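Local coordinates for monosaccharide ABC transporter substrate-binding protein, CUT2 family (Acidothermus cellulolyticus, PDB 4RU1) that binds myo-inositol and probably serves as the solute-binding component of an ABC transporter for monosaccharides or related polyols, at residues D112-E116 with S117-M121; P253-E256 with G257-V261. All coordinates share one frame; numbering follows the deposited sequence. Where two conformers were deposited one is given.

Contact 1 of 2, residues D112-E116 with S117-M121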
# COMPACT_ATOMS: atom_id res chain seq x y z
N ASP A 112 4.47 5.21 -11.23
CA ASP A 112 4.90 5.33 -12.64
C ASP A 112 3.98 6.23 -13.52
O ASP A 112 4.34 6.62 -14.65
CB ASP A 112 4.93 3.92 -13.28
CG ASP A 112 5.79 2.91 -12.49
OD1 ASP A 112 6.91 3.25 -12.04
OD2 ASP A 112 5.32 1.74 -12.35
N GLN A 113 2.79 6.55 -13.02
CA GLN A 113 1.76 7.23 -13.83
C GLN A 113 1.29 8.59 -13.32
O GLN A 113 0.48 9.26 -13.97
CB GLN A 113 0.57 6.31 -13.94
CG GLN A 113 0.89 5.03 -14.67
CD GLN A 113 1.39 3.91 -13.81
OE1 GLN A 113 1.26 3.92 -12.55
NE2 GLN A 113 1.96 2.91 -14.45
N TRP A 114 1.71 9.03 -12.13
CA TRP A 114 1.12 10.25 -11.58
C TRP A 114 1.57 11.46 -12.37
O TRP A 114 0.80 12.38 -12.56
CB TRP A 114 1.46 10.45 -10.08
CG TRP A 114 2.89 10.59 -9.81
CD1 TRP A 114 3.76 9.61 -9.63
CD2 TRP A 114 3.66 11.82 -9.81
NE1 TRP A 114 5.03 10.11 -9.50
CE2 TRP A 114 4.98 11.48 -9.53
CE3 TRP A 114 3.31 13.17 -9.85
CZ2 TRP A 114 5.98 12.45 -9.48
CZ3 TRP A 114 4.29 14.10 -9.83
CH2 TRP A 114 5.60 13.75 -9.62
N LYS A 115 2.79 11.53 -12.83
CA LYS A 115 3.29 12.76 -13.42
C LYS A 115 2.59 13.09 -14.71
O LYS A 115 2.18 14.29 -14.88
CB LYS A 115 4.80 12.63 -13.65
CG LYS A 115 5.50 13.94 -13.67
CD LYS A 115 6.98 13.73 -13.68
CE LYS A 115 7.64 15.09 -13.86
NZ LYS A 115 9.11 14.95 -13.73
N GLU A 116 2.30 12.09 -15.53
CA GLU A 116 1.58 12.30 -16.81
C GLU A 116 0.20 12.92 -16.56
O GLU A 116 -0.32 13.59 -17.45
CB GLU A 116 1.33 11.00 -17.59
CG GLU A 116 2.39 9.90 -17.70
CD GLU A 116 1.85 8.48 -17.42
OE1 GLU A 116 0.62 8.33 -17.21
OE2 GLU A 116 2.63 7.50 -17.37
N SER A 117 -0.41 12.57 -15.43
CA SER A 117 -1.76 12.99 -15.08
C SER A 117 -1.86 14.49 -14.77
O SER A 117 -2.97 15.06 -14.81
CB SER A 117 -2.35 12.18 -13.91
OG SER A 117 -1.86 12.65 -12.65
N GLY A 118 -0.72 15.15 -14.51
CA GLY A 118 -0.72 16.54 -13.98
C GLY A 118 -0.74 16.68 -12.47
O GLY A 118 -0.74 17.75 -11.95
N ALA A 119 -0.90 15.56 -11.78
CA ALA A 119 -0.66 15.53 -10.36
C ALA A 119 0.73 16.18 -10.03
O ALA A 119 1.70 16.00 -10.76
CB ALA A 119 -0.76 14.15 -9.80
N LEU A 120 0.75 16.93 -8.92
CA LEU A 120 1.92 17.77 -8.59
C LEU A 120 3.01 16.96 -7.92
O LEU A 120 4.18 17.32 -8.01
CB LEU A 120 1.58 18.90 -7.60
CG LEU A 120 0.50 19.88 -8.01
CD1 LEU A 120 0.04 20.81 -6.89
CD2 LEU A 120 1.02 20.63 -9.21
N MET A 121 2.63 15.95 -7.15
CA MET A 121 3.56 15.25 -6.27
C MET A 121 3.07 13.80 -6.08
O MET A 121 1.91 13.47 -6.39
CB MET A 121 3.55 15.89 -4.93
CG MET A 121 4.09 17.29 -4.74
SD MET A 121 3.98 18.07 -3.13
CE MET A 121 2.58 19.24 -3.37
O HOH W 1 2.58 16.37 -13.20
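W114 reaches forward over the turn that follows it, its six-membered ring set against the backbone of A119-M121. With CG between the backbone N and the carbonyl carbon (chi1 62°), the indole brings CZ3 to within 3.3 Å of A119 O, which lies at the ring edge near its plane. M121 C sits over one face, K115 CB over the other, and Y122 also stacks with the ring. W114 O takes a 2.7 Å bond from S117 OG and a weak one from S117 N. That same OG accepts from A119 N at 3.2 Å, making an ST turn. With an alanine at S117, W114 O would probably lose its strong bond, the weak one from the backbone N remaining, and A119 N its acceptor. K115 O accepts from G118 N at 3.0 Å, the donor standing above the carbonyl plane, while a water donates to both K115 O and A119 O. Farther out, K115 NZ bonds to G277 O. After E116 and S117 the helix ends in a Schellman motif, with G118 at positive phi. The short helix 114-117 lies in the connection between the adjacent parallel strands 104-107 and 121-124, a beta-alpha-beta crossover of the periplasmic binding protein fold.

Contact 2 of 2, residues P253-E256 with G257-V261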
# COMPACT_ATOMS: atom_id res chain seq x y z
N PRO A 253 2.41 3.90 5.82
CA PRO A 253 1.12 4.53 5.50
C PRO A 253 0.75 5.76 6.23
O PRO A 253 0.04 6.61 5.65
CB PRO A 253 0.10 3.43 5.80
CG PRO A 253 0.82 2.49 6.73
CD PRO A 253 2.25 2.51 6.26
N TYR A 254 1.17 5.89 7.48
CA TYR A 254 0.86 7.09 8.23
C TYR A 254 1.45 8.28 7.54
O TYR A 254 0.83 9.36 7.42
CB TYR A 254 1.38 6.99 9.65
CG TYR A 254 1.03 8.14 10.63
CD1 TYR A 254 1.78 9.33 10.63
CD2 TYR A 254 -0.08 8.05 11.52
CE1 TYR A 254 1.47 10.36 11.52
CE2 TYR A 254 -0.37 9.08 12.44
CZ TYR A 254 0.42 10.21 12.43
OH TYR A 254 0.15 11.17 13.38
N VAL A 255 2.68 8.12 7.06
CA VAL A 255 3.38 9.17 6.32
C VAL A 255 2.71 9.49 4.98
O VAL A 255 2.66 10.63 4.55
CB VAL A 255 4.87 8.92 6.15
CG1 VAL A 255 5.58 9.98 5.31
CG2 VAL A 255 5.51 8.84 7.52
N GLU A 256 2.37 8.44 4.24
CA GLU A 256 1.65 8.63 2.99
C GLU A 256 0.38 9.49 3.16
O GLU A 256 0.20 10.47 2.43
CB GLU A 256 1.26 7.32 2.37
CG GLU A 256 2.48 6.46 1.99
CD GLU A 256 2.14 5.13 1.39
OE1 GLU A 256 0.96 4.79 1.12
OE2 GLU A 256 3.09 4.31 1.21
N GLY A 257 -0.46 9.12 4.11
CA GLY A 257 -1.70 9.90 4.34
C GLY A 257 -1.44 11.26 4.90
O GLY A 257 -2.05 12.24 4.46
N TYR A 258 -0.49 11.36 5.83
CA TYR A 258 -0.11 12.64 6.36
C TYR A 258 0.42 13.61 5.33
O TYR A 258 0.02 14.79 5.26
CB TYR A 258 0.92 12.46 7.54
CG TYR A 258 1.40 13.75 8.15
CD1 TYR A 258 2.45 14.46 7.58
CD2 TYR A 258 0.84 14.24 9.34
CE1 TYR A 258 2.92 15.66 8.15
CE2 TYR A 258 1.31 15.42 9.93
CZ TYR A 258 2.33 16.12 9.33
OH TYR A 258 2.81 17.26 9.97
N GLU A 259 1.35 13.14 4.54
CA GLU A 259 1.93 14.03 3.56
C GLU A 259 1.00 14.40 2.41
O GLU A 259 1.10 15.51 1.83
CB GLU A 259 3.20 13.46 2.97
CG GLU A 259 4.38 13.29 3.98
CD GLU A 259 4.81 14.61 4.68
OE1 GLU A 259 4.64 15.65 4.01
OE2 GLU A 259 5.34 14.57 5.79
N ALA A 260 0.11 13.47 2.05
CA ALA A 260 -0.87 13.78 1.02
C ALA A 260 -1.60 15.04 1.41
O ALA A 260 -1.78 15.93 0.62
CB ALA A 260 -1.88 12.64 0.85
N VAL A 261 -1.96 15.16 2.68
CA VAL A 261 -2.70 16.31 3.17
C VAL A 261 -1.74 17.51 3.35
O VAL A 261 -2.05 18.63 2.87
CB VAL A 261 -3.49 16.02 4.44
CG1 VAL A 261 -4.06 17.30 5.01
CG2 VAL A 261 -4.55 15.00 4.13
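G257 N donates to P253 O at 3.0 Å in an almost straight bond, 175° at the hydrogen, and sets the i to i+4 pattern of this helix. One residue on, Y258 N meets Y254 O; E259 N then reaches V255 O at 2.8 Å, and A260 N reaches E256 O. Each of these four carbonyls therefore has a backbone N-H from the next turn. V261 N is held less firmly, dividing its proton between two weak bonds, to G257 O and Y258 O.

These residues form the opening turns of helix 253-270, which follows strand 248-250 and begins close to the inositol pocket of this periplasmic binding protein. The side chain of the buried E256 comes within about 5 Å of the bound ligand, and its carboxylate works from the second shell: OE1 accepts from N108 ND2 and OE2 from Q251 NE2, both residues of the pocket, with a weak bond between OE2 and T282 OG1 besides. Taking the amide N-H groups in this way probably fixes which way each carboxamide faces.

On another side of the helix, Y258 CB rests 3.1 Å from Y254 O, and the two tyrosines brush each other only loosely, Y254 CD1 to Y258 CB at 4.5 Å. The phenol of Y258 extends away from the backbone to bond K49 NZ through OH. V255 and E259 run side by side in the same direction, CG1 of V255 lying 3.8 Å from CG of E259. Bent at chi2 (-58°), E259 folds its carboxylate round so that CD lies at the edge of the Y258 ring, in its plane.

Centres of the two contacts lie about 17 Å apart and their nearest atoms about 6 Å, so they do not touch, yet helix 253-270 relates to both: contact 2 forms its first turns, while S263 and Y267 farther along it meet M121 and L120 of contact 1. Each mixes buried and more accessible residues, but contact 1 lies farther from the chain centre and includes exposed residues. Its chemistry is that of a helix ending, with a side-chain hydroxyl, a glycine and a water taking up backbone groups beside a large aromatic ring. Contact 2, by contrast, keeps regular helical bonding and directs the carboxylate of a buried glutamate to the inositol pocket.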